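Local coordinates for protein short-chain dehydrogenase/reductase SDR (Paraburkholderia phymatum, PDB 5VA8) that binds NADP in a Rossmann fold and, as a member of the short-chain dehydrogenase/reductase family, probably acts as an NADP-dependent oxidoreductase, at residues A[11-16]-A[138-143]; A[17-22]-A[81-86]; A[25-30]-A[144-149]; A[33-38]-A[90-95]. All coordinates share one frame; numbering follows the deposited sequence.

Overall arrangement
All four contacts bear on one parallel sheet and run from its end remote from the cofactor to the bound NADP. Contact 1 lies farthest out, about 18 Å from the centre of the chain, where the loop before strand 17-20 meets the start of strand 141-146. Contact 4 comes next, its centre about 9 Å from that of contact 1, and packs helix 26-37 on strand 92-95. Contact 3 uses the first turn of the same helix and the far end of strand 141-146; it lies about 3 Å from the chain's centre and touches NADP. Contact 2, its centre about 15 Å from that of contact 3, holds helix 77-86 on strand 17-20, whose following loop reaches NADP.

Contact 1: residues A[11-16]-A[138-143]; sequences LGIAGK and RGFGRV
The ring of Phe-140 carries the end of the Lys-16 side chain on one face, with Lys-16 CE 3.6 Å above the plane and displaced toward the rim. On the other side of the ring plane lies the tilted guanidinium of Arg-142, and Phe-140 CE1 stands 3.4 Å from the plane of that group, near its rim. Ile-13 approaches the ring obliquely, with its CG2 4.3 Å from Phe-140 CZ. The Lys-16 chain runs extended as far as CE, and the last torsion (chi4 -62°) turns NZ over the ring: NZ is 4.2 Å from the Phe-140 centroid and only 11° off the normal, a cation-pi contact, while the neighbouring CE makes a CH-pi contact over the same face. The contact joins the loop that precedes the first strand of a Rossmann fold to the passage from helix 110-138 into strand 141-146. Residues 11-16 enter strand 17-20 through a type II beta turn closed by Lys-16 N and Ile-13 O, with Gly-15 at the position whose positive phi suits glycine. On the other side, a Schellman motif with Gly-139 ends helix 110-138, and Phe-140 leads directly into strand 141-146. Its CG is anti to the backbone N (chi1 177°), which extends the ring toward the turn. The guanidinium of Arg-142 is fixed in turn by a bond from its NH1 to Gly-141 O, 3.0 Å long, with the donor well above the carbonyl plane but the oxygen close to the guanidinium plane. A second bond, from Arg-142 NH2, goes to Ser-245 O.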
# COMPACT_ATOMS: atom_id res chain seq x y z
N LEU A 11 8.65 -30.08 1.56
CA LEU A 11 9.19 -28.73 1.65
C LEU A 11 10.71 -28.68 1.49
O LEU A 11 11.27 -27.58 1.45
CB LEU A 11 8.80 -28.09 2.98
CG LEU A 11 7.29 -27.92 3.18
CD1 LEU A 11 7.02 -27.02 4.39
CD2 LEU A 11 6.62 -27.39 1.92
N GLY A 12 11.38 -29.83 1.40
CA GLY A 12 12.79 -29.87 1.09
C GLY A 12 13.73 -29.36 2.16
O GLY A 12 14.88 -29.04 1.83
N ILE A 13 13.30 -29.28 3.42
CA ILE A 13 14.12 -28.66 4.45
C ILE A 13 14.44 -29.63 5.60
O ILE A 13 14.88 -29.20 6.66
CB ILE A 13 13.48 -27.36 4.97
CG1 ILE A 13 12.02 -27.58 5.42
CG2 ILE A 13 13.56 -26.29 3.89
CD1 ILE A 13 11.37 -26.32 6.05
N ALA A 14 14.22 -30.92 5.39
CA ALA A 14 14.59 -31.91 6.39
C ALA A 14 16.09 -31.86 6.66
O ALA A 14 16.90 -31.82 5.73
CB ALA A 14 14.19 -33.31 5.94
N GLY A 15 16.45 -31.84 7.94
CA GLY A 15 17.84 -31.82 8.34
C GLY A 15 18.44 -30.44 8.45
O GLY A 15 19.56 -30.31 8.97
N LYS A 16 17.74 -29.41 7.99
CA LYS A 16 18.20 -28.05 8.18
C LYS A 16 18.00 -27.65 9.64
O LYS A 16 17.34 -28.34 10.42
CB LYS A 16 17.47 -27.09 7.24
CG LYS A 16 17.84 -27.31 5.77
CD LYS A 16 17.38 -26.15 4.92
CE LYS A 16 17.54 -26.45 3.43
NZ LYS A 16 18.96 -26.68 3.02
N ARG A 138 26.32 -20.19 2.62
CA ARG A 138 25.77 -21.47 2.19
C ARG A 138 24.82 -21.33 1.01
O ARG A 138 24.36 -22.35 0.48
CB ARG A 138 25.07 -22.16 3.36
CG ARG A 138 26.06 -22.65 4.41
CD ARG A 138 25.37 -23.31 5.60
NE ARG A 138 24.56 -22.37 6.36
CZ ARG A 138 25.00 -21.65 7.39
NH1 ARG A 138 26.26 -21.75 7.80
NH2 ARG A 138 24.16 -20.82 8.01
N GLY A 139 24.53 -20.11 0.57
CA GLY A 139 23.63 -19.91 -0.55
C GLY A 139 22.19 -20.27 -0.27
O GLY A 139 21.43 -20.50 -1.21
N PHE A 140 21.80 -20.36 1.00
CA PHE A 140 20.43 -20.64 1.37
C PHE A 140 20.15 -20.01 2.72
O PHE A 140 20.95 -20.18 3.65
CB PHE A 140 20.15 -22.16 1.44
CG PHE A 140 18.74 -22.49 1.89
CD1 PHE A 140 17.75 -22.76 0.96
CD2 PHE A 140 18.41 -22.52 3.24
CE1 PHE A 140 16.46 -23.05 1.37
CE2 PHE A 140 17.11 -22.80 3.65
CZ PHE A 140 16.14 -23.07 2.72
N GLY A 141 19.02 -19.33 2.84
CA GLY A 141 18.63 -18.81 4.13
C GLY A 141 17.17 -18.42 4.11
O GLY A 141 16.63 -18.06 3.07
N ARG A 142 16.53 -18.51 5.28
CA ARG A 142 15.14 -18.10 5.44
C ARG A 142 15.00 -17.36 6.75
O ARG A 142 15.35 -17.91 7.80
CB ARG A 142 14.18 -19.29 5.42
CG ARG A 142 14.23 -20.14 4.16
CD ARG A 142 13.56 -19.42 3.00
NE ARG A 142 13.40 -20.26 1.81
CZ ARG A 142 14.25 -20.28 0.79
NH1 ARG A 142 15.35 -19.52 0.80
NH2 ARG A 142 14.00 -21.06 -0.27
N VAL A 143 14.51 -16.13 6.69
CA VAL A 143 14.17 -15.37 7.89
C VAL A 143 12.69 -15.05 7.81
O VAL A 143 12.22 -14.53 6.79
CB VAL A 143 14.98 -14.08 8.01
CG1 VAL A 143 14.55 -13.30 9.27
CG2 VAL A 143 16.49 -14.37 8.03

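Contact 2: residues A[17-22]-A[81-86]; sequences SALVCA and AAALAA. With NAP (NADP nicotinamide-adenine-dinucleotide phosphate), chain E.
A short polar bond from Ser-17 N to Asp-91 OD2 ties down the start of the strand that presents Leu-19 to helix 77-86. Two residues on, the strand is locked into the sheet by the backbone of Leu-19 itself, whose O takes the N-H of Val-94. The contact with the helix is purely apolar, and the two methyls of Leu-19 divide the work. CD1 sits 4.1 Å from Ala-83 CB, where the CA atoms of Leu-19 and Ala-83 are 7.8 Å apart, the nearest pair across the contact, while CD2 of Leu-19 meets Leu-84 CD2, also at 4.1 Å. The Leu-19 side chain has CG anti to the backbone N (chi1 177°) and stands out from the sheet; Leu-84 crosses it at about a right angle. Although the CB of Leu-84 is directed away from the strand, the leucine bends back so that one methyl arrives beside Leu-19. Further packing on Leu-84 comes from Ala-130 and Thr-131 of helix 110-138. Past the strand, Ala-22 touches NADP tightly, its CB 3.1 Å from O4B of the adenosine ribose. Its positive phi (57°) accompanies the turn of the chain beside that ribose, and by sequence Ala-22 appears to take the place of the first glycine in the TGxxxGxG motif of classical short-chain dehydrogenases, just past the first strand of the Rossmann fold.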
# COMPACT_ATOMS: atom_id res chain seq x y z
N SER A 17 18.61 -26.53 10.00
CA SER A 17 18.56 -26.06 11.38
C SER A 17 17.79 -24.75 11.45
O SER A 17 17.94 -23.87 10.60
CB SER A 17 19.97 -25.87 11.94
OG SER A 17 20.70 -24.92 11.19
N ALA A 18 16.93 -24.64 12.47
CA ALA A 18 16.16 -23.42 12.69
C ALA A 18 16.33 -22.91 14.11
O ALA A 18 16.36 -23.70 15.06
CB ALA A 18 14.67 -23.62 12.42
N LEU A 19 16.43 -21.59 14.25
CA LEU A 19 16.34 -20.92 15.53
C LEU A 19 14.97 -20.26 15.59
O LEU A 19 14.67 -19.39 14.76
CB LEU A 19 17.46 -19.89 15.70
CG LEU A 19 17.46 -19.04 16.97
CD1 LEU A 19 17.52 -19.93 18.22
CD2 LEU A 19 18.64 -18.07 16.95
N VAL A 20 14.13 -20.68 16.53
CA VAL A 20 12.74 -20.21 16.63
C VAL A 20 12.61 -19.46 17.95
O VAL A 20 12.65 -20.08 19.03
CB VAL A 20 11.74 -21.36 16.52
CG1 VAL A 20 10.30 -20.82 16.42
CG2 VAL A 20 12.06 -22.25 15.30
N CYS A 21 12.46 -18.14 17.89
CA CYS A 21 12.44 -17.31 19.09
C CYS A 21 11.06 -17.27 19.74
O CYS A 21 10.03 -17.26 19.06
CB CYS A 21 12.86 -15.88 18.75
SG CYS A 21 14.52 -15.75 18.11
N ALA A 22 11.05 -17.23 21.07
CA ALA A 22 9.84 -16.99 21.85
C ALA A 22 8.78 -18.03 21.51
O ALA A 22 7.68 -17.73 21.01
CB ALA A 22 9.35 -15.55 21.63
N ALA A 81 23.10 -14.06 22.52
CA ALA A 81 24.34 -14.83 22.50
C ALA A 81 24.11 -16.26 22.95
O ALA A 81 24.73 -17.19 22.41
CB ALA A 81 25.40 -14.15 23.37
N ALA A 82 23.24 -16.47 23.95
CA ALA A 82 22.97 -17.82 24.43
C ALA A 82 22.21 -18.63 23.39
O ALA A 82 22.45 -19.83 23.23
CB ALA A 82 22.17 -17.77 25.73
N ALA A 83 21.29 -17.98 22.69
CA ALA A 83 20.57 -18.66 21.62
C ALA A 83 21.52 -19.06 20.50
O ALA A 83 21.47 -20.19 19.99
CB ALA A 83 19.45 -17.76 21.09
N LEU A 84 22.42 -18.15 20.11
CA LEU A 84 23.36 -18.46 19.04
C LEU A 84 24.42 -19.47 19.47
O LEU A 84 24.92 -20.23 18.63
CB LEU A 84 24.01 -17.17 18.54
CG LEU A 84 22.97 -16.28 17.84
CD1 LEU A 84 23.51 -14.87 17.67
CD2 LEU A 84 22.57 -16.87 16.51
N ALA A 85 24.77 -19.51 20.75
CA ALA A 85 25.70 -20.55 21.20
C ALA A 85 25.11 -21.94 20.97
O ALA A 85 25.82 -22.87 20.59
CB ALA A 85 26.07 -20.35 22.67
N ALA A 86 23.81 -22.09 21.20
CA ALA A 86 23.15 -23.37 21.00
C ALA A 86 22.95 -23.66 19.52
O ALA A 86 23.04 -24.82 19.10
CB ALA A 86 21.81 -23.40 21.73
PA NAP E . 2.07 -16.17 23.70
O1A NAP E . 1.09 -17.24 23.45
O2A NAP E . 1.97 -15.49 25.05
O5B NAP E . 3.52 -16.82 23.51
C5B NAP E . 4.68 -16.00 23.70
C4B NAP E . 5.87 -16.93 23.76
O4B NAP E . 7.07 -16.13 23.68
C3B NAP E . 6.00 -17.73 25.06
O3B NAP E . 6.66 -18.96 24.78
C2B NAP E . 6.89 -16.82 25.90
O2B NAP E . 7.47 -17.59 26.98
C1B NAP E . 7.87 -16.34 24.83
N9A NAP E . 8.53 -15.08 25.13
C8A NAP E . 7.93 -13.87 25.34
N7A NAP E . 8.77 -12.87 25.48
C5A NAP E . 10.02 -13.47 25.36
C6A NAP E . 11.33 -12.96 25.44
N6A NAP E . 11.61 -11.67 25.65
N1A NAP E . 12.35 -13.83 25.29
C2A NAP E . 12.07 -15.12 25.08
N3A NAP E . 10.88 -15.71 24.99
C4A NAP E . 9.89 -14.83 25.15
O3 NAP E . 1.98 -15.03 22.59
PN NAP E . 1.59 -15.05 21.03
O1N NAP E . 2.17 -16.25 20.40
O2N NAP E . 0.14 -14.80 20.93
O5D NAP E . 2.36 -13.74 20.55
C5D NAP E . 3.66 -13.82 19.91
C4D NAP E . 3.93 -12.45 19.35
O4D NAP E . 2.95 -12.16 18.32
C3D NAP E . 3.85 -11.29 20.34
O3D NAP E . 4.80 -10.27 20.02
C2D NAP E . 2.43 -10.76 20.11
O2D NAP E . 2.24 -9.40 20.49
C1D NAP E . 2.36 -10.93 18.60
N1N NAP E . 0.98 -10.95 18.06
C2N NAP E . 0.05 -11.76 18.60
C3N NAP E . -1.21 -11.82 18.06
C7N NAP E . -2.32 -12.69 18.56
O7N NAP E . -3.50 -12.37 18.31
N7N NAP E . -2.02 -13.71 19.36
C4N NAP E . -1.47 -11.09 16.90
C5N NAP E . -0.50 -10.25 16.38
C6N NAP E . 0.72 -10.18 16.98
P2B NAP E . 8.10 -16.87 28.28
O1X NAP E . 9.35 -16.19 27.82
O2X NAP E . 7.06 -15.89 28.82
O3X NAP E . 8.36 -18.04 29.25

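Contact 3: residues A[25-30]-A[144-149]; sequences KGLGRG and VNITSS. With NAP (NADP nicotinamide-adenine-dinucleotide phosphate), chain E; TCE (3,3',3''-phosphanetriyltripropanoic acid), chain F.
Ile-146 lays its terminal methyl against the first turn of helix 26-37, with CD1 4.3 Å from Leu-27 CB and nearly as close to the backbone N of Gly-28. Both arms of the isoleucine are used. CG1 of Ile-146 lies anti to the carbonyl carbon (chi1 -63°) and carries CD1 to the helix, whereas CG2 of Ile-146 is set toward the cofactor, 3.9 Å from NADP O4D in the nicotinamide ribose. Leu-27 in turn leans its CD1 on the same atom, so both residues bring a methyl to the ribose ring oxygen. Residues 25-30 belong to the glycine-rich turn of the Rossmann fold, where the start of a helix faces the dinucleotide pyrophosphate. The N-H of Leu-27 donates to NADP O1N at 2.8 Å and nearly straight (160°), an arrangement in which the helix dipole would favour the phosphate charge. Gly-26 has a positive phi and its backbone passes close to the pyrophosphate, with CA 3.4 Å from NADP O1A. On the strand side the chain continues past the nicotinamide, with Thr-147 O 3.4 Å from NADP C6N. It then reaches a bound tricarboxylic phosphine: Ser-148 OG donates to its O15 at 2.7 Å, and Ser-149 OG to O12 of another carboxylate arm at the same distance. The hydroxyl of Ser-148 is gripped from a second direction by the N-H of Ser-150.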
# COMPACT_ATOMS: atom_id res chain seq x y z
N LYS A 25 5.28 -21.30 23.65
CA LYS A 25 3.83 -21.16 23.57
C LYS A 25 3.46 -20.42 22.30
O LYS A 25 4.30 -19.77 21.66
CB LYS A 25 3.26 -20.39 24.78
CG LYS A 25 3.67 -20.96 26.13
CD LYS A 25 3.43 -19.95 27.24
CE LYS A 25 2.00 -19.46 27.25
NZ LYS A 25 1.72 -18.46 28.32
N GLY A 26 2.18 -20.51 21.94
CA GLY A 26 1.57 -19.58 21.00
C GLY A 26 2.08 -19.71 19.57
O GLY A 26 2.38 -20.81 19.09
N LEU A 27 2.18 -18.56 18.90
CA LEU A 27 2.57 -18.55 17.49
C LEU A 27 3.98 -19.08 17.30
O LEU A 27 4.25 -19.80 16.33
CB LEU A 27 2.48 -17.13 16.93
CG LEU A 27 1.09 -16.51 17.01
CD1 LEU A 27 1.13 -15.12 16.41
CD2 LEU A 27 0.07 -17.38 16.29
N GLY A 28 4.90 -18.72 18.19
CA GLY A 28 6.25 -19.24 18.07
C GLY A 28 6.29 -20.75 18.19
O GLY A 28 6.96 -21.43 17.40
N ARG A 29 5.57 -21.30 19.18
CA ARG A 29 5.46 -22.75 19.27
C ARG A 29 4.87 -23.34 17.99
O ARG A 29 5.36 -24.36 17.48
CB ARG A 29 4.61 -23.16 20.48
CG ARG A 29 4.43 -24.68 20.56
CD ARG A 29 3.67 -25.16 21.79
NE ARG A 29 3.48 -26.62 21.70
CZ ARG A 29 2.93 -27.37 22.65
NH1 ARG A 29 2.49 -26.83 23.78
NH2 ARG A 29 2.81 -28.68 22.47
N GLY A 30 3.84 -22.70 17.45
CA GLY A 30 3.25 -23.20 16.21
C GLY A 30 4.25 -23.26 15.07
O GLY A 30 4.23 -24.20 14.27
N VAL A 144 11.95 -15.36 8.87
CA VAL A 144 10.53 -15.02 8.99
C VAL A 144 10.38 -14.21 10.26
O VAL A 144 10.68 -14.71 11.35
CB VAL A 144 9.63 -16.26 9.02
CG1 VAL A 144 8.17 -15.86 9.27
CG2 VAL A 144 9.75 -17.05 7.72
N ASN A 145 9.90 -12.97 10.14
CA ASN A 145 9.67 -12.11 11.29
C ASN A 145 8.18 -12.12 11.64
O ASN A 145 7.35 -11.73 10.81
CB ASN A 145 10.13 -10.68 11.01
CG ASN A 145 11.55 -10.63 10.52
OD1 ASN A 145 12.47 -11.01 11.24
ND2 ASN A 145 11.74 -10.16 9.29
N ILE A 146 7.85 -12.54 12.86
CA ILE A 146 6.46 -12.45 13.31
C ILE A 146 6.22 -11.02 13.75
O ILE A 146 6.86 -10.54 14.69
CB ILE A 146 6.19 -13.43 14.46
CG1 ILE A 146 6.38 -14.88 14.00
CG2 ILE A 146 4.78 -13.19 15.04
CD1 ILE A 146 6.22 -15.89 15.15
N THR A 147 5.30 -10.33 13.06
CA THR A 147 5.03 -8.93 13.39
C THR A 147 3.58 -8.82 13.84
O THR A 147 3.23 -9.40 14.87
CB THR A 147 5.39 -7.99 12.23
OG1 THR A 147 4.61 -8.29 11.06
CG2 THR A 147 6.88 -8.12 11.89
N SER A 148 2.75 -8.11 13.08
CA SER A 148 1.38 -7.82 13.52
C SER A 148 0.63 -7.15 12.39
O SER A 148 1.22 -6.45 11.57
CB SER A 148 1.38 -6.90 14.74
OG SER A 148 0.04 -6.61 15.14
N SER A 149 -0.70 -7.32 12.41
CA SER A 149 -1.55 -6.51 11.55
C SER A 149 -1.39 -5.02 11.84
O SER A 149 -1.79 -4.20 11.01
CB SER A 149 -3.02 -6.90 11.75
OG SER A 149 -3.48 -6.45 13.02
PA NAP E . 2.07 -16.17 23.70
O1A NAP E . 1.09 -17.24 23.45
O2A NAP E . 1.97 -15.49 25.05
O5B NAP E . 3.52 -16.82 23.51
C5B NAP E . 4.68 -16.00 23.70
C4B NAP E . 5.87 -16.93 23.76
O4B NAP E . 7.07 -16.13 23.68
C3B NAP E . 6.00 -17.73 25.06
O3B NAP E . 6.66 -18.96 24.78
C2B NAP E . 6.89 -16.82 25.90
O2B NAP E . 7.47 -17.59 26.98
C1B NAP E . 7.87 -16.34 24.83
N9A NAP E . 8.53 -15.08 25.13
C8A NAP E . 7.93 -13.87 25.34
N7A NAP E . 8.77 -12.87 25.48
C5A NAP E . 10.02 -13.47 25.36
C6A NAP E . 11.33 -12.96 25.44
N6A NAP E . 11.61 -11.67 25.65
N1A NAP E . 12.35 -13.83 25.29
C2A NAP E . 12.07 -15.12 25.08
N3A NAP E . 10.88 -15.71 24.99
C4A NAP E . 9.89 -14.83 25.15
O3 NAP E . 1.98 -15.03 22.59
PN NAP E . 1.59 -15.05 21.03
O1N NAP E . 2.17 -16.25 20.40
O2N NAP E . 0.14 -14.80 20.93
O5D NAP E . 2.36 -13.74 20.55
C5D NAP E . 3.66 -13.82 19.91
C4D NAP E . 3.93 -12.45 19.35
O4D NAP E . 2.95 -12.16 18.32
C3D NAP E . 3.85 -11.29 20.34
O3D NAP E . 4.80 -10.27 20.02
C2D NAP E . 2.43 -10.76 20.11
O2D NAP E . 2.24 -9.40 20.49
C1D NAP E . 2.36 -10.93 18.60
N1N NAP E . 0.98 -10.95 18.06
C2N NAP E . 0.05 -11.76 18.60
C3N NAP E . -1.21 -11.82 18.06
C7N NAP E . -2.32 -12.69 18.56
O7N NAP E . -3.50 -12.37 18.31
N7N NAP E . -2.02 -13.71 19.36
C4N NAP E . -1.47 -11.09 16.90
C5N NAP E . -0.50 -10.25 16.38
C6N NAP E . 0.72 -10.18 16.98
P2B NAP E . 8.10 -16.87 28.28
O1X NAP E . 9.35 -16.19 27.82
O2X NAP E . 7.06 -15.89 28.82
O3X NAP E . 8.36 -18.04 29.25
O16 TCE F . 1.69 -6.19 19.48
C14 TCE F . 0.73 -6.46 18.70
O15 TCE F . 0.56 -5.79 17.65
C5 TCE F . -0.24 -7.58 19.07
C2 TCE F . -1.47 -7.46 18.17
P TCE F . -2.52 -8.97 18.38
C3 TCE F . -2.67 -9.45 20.15
C6 TCE F . -3.45 -8.29 20.75
C8 TCE F . -3.52 -8.52 22.25
O10 TCE F . -4.65 -8.48 22.80
O9 TCE F . -2.47 -8.76 22.91
C1 TCE F . -4.17 -8.67 17.61
C4 TCE F . -3.93 -8.37 16.13
C11 TCE F . -5.28 -8.04 15.52
O12 TCE F . -5.39 -7.83 14.28
O13 TCE F . -6.28 -7.99 16.27

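Contact 4: residues A[33-38]-A[90-95]; sequences EALAAE and PDILVN
Leu-35 holds its CG anti to the carbonyl carbon (chi1 -67°) and its CD1 extended beyond (chi2 168°), so that a single methyl is carried from the helix down to strand 92-95. There it meets one branch from each of two residues. Ile-92 offers its CG2, 4.2 Å from Leu-35 CD1. Val-94 turns its CG1 into the position anti to the backbone N (chi1 -179°) and meets the leucine with CG2 instead, 4.0 Å from Leu-35 CD1. Placed two apart on the strand, Ile-92 and Val-94 share a face of the sheet, and the leucine methyl rests against both branches at once; in both pairs the side chains pass each other running in opposite directions. The intervening Leu-93 points away from the helix and packs on Thr-131 of helix 110-138, which covers the other face. A sheet with helices on both sides is the three-layer sandwich of the Rossmann fold. Helix 26-37 does not rest on strand 92-95 alone: Leu-35 also touches Ala-18 and Val-20 of the neighbouring strand 17-20, while Ala-36 on another side of the helix packs against Ile-59 of helix 49-63.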
# COMPACT_ATOMS: atom_id res chain seq x y z
N GLU A 33 6.71 -26.24 15.85
CA GLU A 33 6.10 -27.54 15.59
C GLU A 33 5.99 -27.81 14.09
O GLU A 33 6.20 -28.94 13.64
CB GLU A 33 4.71 -27.63 16.24
CG GLU A 33 4.78 -27.49 17.76
CD GLU A 33 3.61 -28.12 18.49
OE1 GLU A 33 3.44 -29.36 18.37
OE2 GLU A 33 2.86 -27.39 19.17
N ALA A 34 5.64 -26.78 13.31
CA ALA A 34 5.46 -26.99 11.87
C ALA A 34 6.79 -27.25 11.19
O ALA A 34 6.88 -28.11 10.30
CB ALA A 34 4.75 -25.78 11.25
N LEU A 35 7.85 -26.53 11.59
CA LEU A 35 9.17 -26.79 11.03
C LEU A 35 9.67 -28.18 11.43
O LEU A 35 10.16 -28.94 10.58
CB LEU A 35 10.16 -25.71 11.48
CG LEU A 35 9.89 -24.31 10.92
CD1 LEU A 35 10.72 -23.25 11.64
CD2 LEU A 35 10.16 -24.27 9.41
N ALA A 36 9.52 -28.55 12.70
CA ALA A 36 9.93 -29.88 13.14
C ALA A 36 9.18 -30.97 12.37
O ALA A 36 9.76 -32.02 12.05
CB ALA A 36 9.71 -30.04 14.64
N ALA A 37 7.89 -30.74 12.08
CA ALA A 37 7.10 -31.72 11.34
C ALA A 37 7.65 -31.96 9.94
O ALA A 37 7.41 -33.02 9.36
CB ALA A 37 5.64 -31.27 11.25
N GLU A 38 8.37 -30.99 9.39
CA GLU A 38 9.02 -31.16 8.10
C GLU A 38 10.48 -31.56 8.24
O GLU A 38 11.24 -31.47 7.27
CB GLU A 38 8.88 -29.87 7.28
CG GLU A 38 7.44 -29.35 7.15
CD GLU A 38 6.45 -30.38 6.62
OE1 GLU A 38 6.84 -31.28 5.84
OE2 GLU A 38 5.26 -30.30 7.00
N PRO A 90 22.17 -21.23 11.95
CA PRO A 90 20.84 -21.61 11.48
C PRO A 90 20.66 -21.36 9.99
O PRO A 90 21.13 -20.35 9.45
CB PRO A 90 19.89 -20.73 12.30
CG PRO A 90 20.73 -19.52 12.64
CD PRO A 90 22.12 -20.04 12.84
N ASP A 91 19.98 -22.29 9.34
CA ASP A 91 19.48 -22.05 7.99
C ASP A 91 18.24 -21.18 8.01
O ASP A 91 17.96 -20.48 7.02
CB ASP A 91 19.11 -23.36 7.29
CG ASP A 91 20.26 -24.34 7.25
OD1 ASP A 91 21.24 -24.05 6.53
OD2 ASP A 91 20.20 -25.37 7.95
N ILE A 92 17.48 -21.23 9.10
CA ILE A 92 16.15 -20.66 9.24
C ILE A 92 16.11 -19.90 10.55
O ILE A 92 16.52 -20.44 11.59
CB ILE A 92 15.07 -21.76 9.23
CG1 ILE A 92 14.99 -22.44 7.86
CG2 ILE A 92 13.71 -21.19 9.60
CD1 ILE A 92 14.39 -23.84 7.96
N LEU A 93 15.64 -18.66 10.52
CA LEU A 93 15.50 -17.85 11.72
C LEU A 93 14.06 -17.36 11.79
O LEU A 93 13.60 -16.71 10.85
CB LEU A 93 16.46 -16.66 11.70
CG LEU A 93 16.21 -15.57 12.74
CD1 LEU A 93 16.45 -16.11 14.15
CD2 LEU A 93 17.13 -14.38 12.45
N VAL A 94 13.36 -17.68 12.87
CA VAL A 94 12.01 -17.16 13.11
C VAL A 94 12.13 -16.16 14.25
O VAL A 94 12.40 -16.53 15.40
CB VAL A 94 11.00 -18.27 13.44
CG1 VAL A 94 9.59 -17.67 13.65
CG2 VAL A 94 10.96 -19.31 12.32
N ASN A 95 11.98 -14.88 13.91
CA ASN A 95 12.08 -13.79 14.87
C ASN A 95 10.74 -13.57 15.56
O ASN A 95 9.69 -13.57 14.91
CB ASN A 95 12.53 -12.51 14.17
CG ASN A 95 14.04 -12.35 14.10
OD1 ASN A 95 14.75 -12.65 15.07
ND2 ASN A 95 14.53 -11.88 12.96